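Local coordinates for protein ADP-ribosylglycohydrolase (PDB 2YZV) that belongs to the ADP-ribosylglycohydrolase family and has a mainly helical fold that carries two bound magnesium ions, at residues A[176-181]-A[263-268]. Residues are numbered along the deposited sequence; the frame is centred on the assembly and turned at random.
Sequences REALRG and AGAYYG
Ala178 and Ala265 bring the last turns of helices 162-179 and 252-267 together: their CB atoms lie 3.8 Å apart, and both CA-CB bonds point at the opposing helix. The backbones approach closely, with CA-CA separations of 5.2 Å for Ala178 and Tyr266 and 5.3 Å for Leu179 and Ala265, which is consistent with two facing residues that extend no further than a methyl group. Leu179 adds the longer arm. Its CB leaves the backbone heading away from 263-268; with CG anti to the carbonyl carbon (chi1 -70°), the chain then turns back. CG stands 4.1 Å from Ala265 CB, and the CD2 branch closes to 3.7 Å from that same methyl. Ala265 CB is thus touched by both Ala178 CB and Leu179 CD2. Ala178 CB also comes within 4.3 Å of the backbone N of Tyr266; the tyrosine ring extends past the contact and meets Phe232 edge-to-face.

The carbonyls need separate accounting, since Ala178 O and Ala265 O sit 3.7 Å apart and cannot bond each other. Ala178 O accepts from Gly181 N at 3.0 Å within the Schellman motif that ends the helix, where Gly181 adopts positive phi. Ala265 O instead receives a hydrogen bond from Arg10 NH1; helix 4-26 also sets Ala14 against Ala265, and Arg10 and Arg11 against Leu179. Leu187 of helix 184-189 covers Ala178 and Tyr266.

No hydrogen bond or salt bridge links the two segments, and only 169 Å² is buried between them. The side-chain contacts are therefore apolar: close methyl contacts join the helix ends, while neither carbonyl finds its donor across the contact, one being bonded within its own segment and the other by helix 4-26.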
# COMPACT_ATOMS: atom_id res chain seq x y z
N ARG A 176 -5.88 -6.54 7.64
CA ARG A 176 -7.01 -7.36 8.07
C ARG A 176 -7.43 -6.99 9.48
O ARG A 176 -8.61 -6.77 9.76
CB ARG A 176 -6.65 -8.85 8.03
CG ARG A 176 -7.83 -9.77 8.36
CD ARG A 176 -7.39 -11.21 8.52
NE ARG A 176 -6.62 -11.40 9.74
CZ ARG A 176 -5.93 -12.50 10.03
NH1 ARG A 176 -5.92 -13.51 9.18
NH2 ARG A 176 -5.27 -12.59 11.18
N GLU A 177 -6.46 -6.90 10.39
CA GLU A 177 -6.76 -6.56 11.78
C GLU A 177 -7.34 -5.16 11.91
O GLU A 177 -8.29 -4.95 12.68
CB GLU A 177 -5.50 -6.69 12.63
CG GLU A 177 -5.00 -8.12 12.74
CD GLU A 177 -6.04 -9.04 13.33
OE1 GLU A 177 -6.38 -8.88 14.52
OE2 GLU A 177 -6.53 -9.93 12.60
N ALA A 178 -6.79 -4.21 11.17
CA ALA A 178 -7.30 -2.85 11.23
C ALA A 178 -8.74 -2.79 10.74
O ALA A 178 -9.58 -2.12 11.35
CB ALA A 178 -6.41 -1.92 10.39
N LEU A 179 -9.05 -3.50 9.66
CA LEU A 179 -10.40 -3.51 9.11
C LEU A 179 -11.40 -4.11 10.09
O LEU A 179 -12.59 -3.79 10.06
CB LEU A 179 -10.44 -4.30 7.80
CG LEU A 179 -9.75 -3.66 6.59
CD1 LEU A 179 -9.71 -4.66 5.45
CD2 LEU A 179 -10.48 -2.39 6.18
N ARG A 180 -10.89 -4.97 10.97
CA ARG A 180 -11.74 -5.63 11.96
C ARG A 180 -11.86 -4.84 13.25
O ARG A 180 -12.48 -5.30 14.21
CB ARG A 180 -11.22 -7.03 12.22
CG ARG A 180 -11.43 -7.95 11.03
CD ARG A 180 -10.86 -9.33 11.23
NE ARG A 180 -11.27 -10.22 10.16
CZ ARG A 180 -10.92 -11.50 10.08
NH1 ARG A 180 -10.15 -12.04 11.01
NH2 ARG A 180 -11.36 -12.24 9.06
N GLY A 181 -11.28 -3.65 13.27
CA GLY A 181 -11.37 -2.80 14.45
C GLY A 181 -10.31 -2.95 15.51
O GLY A 181 -10.46 -2.42 16.61
N ALA A 263 -3.69 3.49 7.83
CA ALA A 263 -4.42 4.55 8.53
C ALA A 263 -5.84 4.69 7.98
O ALA A 263 -6.76 5.05 8.71
CB ALA A 263 -3.66 5.87 8.41
N GLY A 264 -6.02 4.41 6.69
CA GLY A 264 -7.35 4.50 6.10
C GLY A 264 -8.27 3.44 6.69
O GLY A 264 -9.44 3.70 6.98
N ALA A 265 -7.74 2.24 6.85
CA ALA A 265 -8.52 1.14 7.43
C ALA A 265 -8.79 1.40 8.91
O ALA A 265 -9.86 1.04 9.43
CB ALA A 265 -7.78 -0.18 7.26
N TYR A 266 -7.83 2.01 9.58
CA TYR A 266 -7.94 2.29 11.01
C TYR A 266 -8.87 3.45 11.35
O TYR A 266 -9.75 3.32 12.20
CB TYR A 266 -6.55 2.58 11.59
CG TYR A 266 -6.55 2.81 13.08
CD1 TYR A 266 -6.75 1.74 13.96
CD2 TYR A 266 -6.38 4.08 13.61
CE1 TYR A 266 -6.77 1.95 15.34
CE2 TYR A 266 -6.40 4.30 14.99
CZ TYR A 266 -6.60 3.22 15.84
OH TYR A 266 -6.63 3.42 17.20
N TYR A 267 -8.67 4.59 10.68
CA TYR A 267 -9.48 5.79 10.94
C TYR A 267 -10.76 5.87 10.11
O TYR A 267 -11.72 6.53 10.52
CB TYR A 267 -8.64 7.05 10.67
CG TYR A 267 -7.44 7.22 11.57
CD1 TYR A 267 -7.60 7.48 12.94
CD2 TYR A 267 -6.15 7.19 11.05
CE1 TYR A 267 -6.49 7.70 13.76
CE2 TYR A 267 -5.04 7.41 11.86
CZ TYR A 267 -5.21 7.66 13.21
OH TYR A 267 -4.12 7.91 14.00
N GLY A 268 -10.76 5.23 8.95
CA GLY A 268 -11.94 5.24 8.09
C GLY A 268 -11.98 6.41 7.12
O GLY A 268 -11.36 7.44 7.34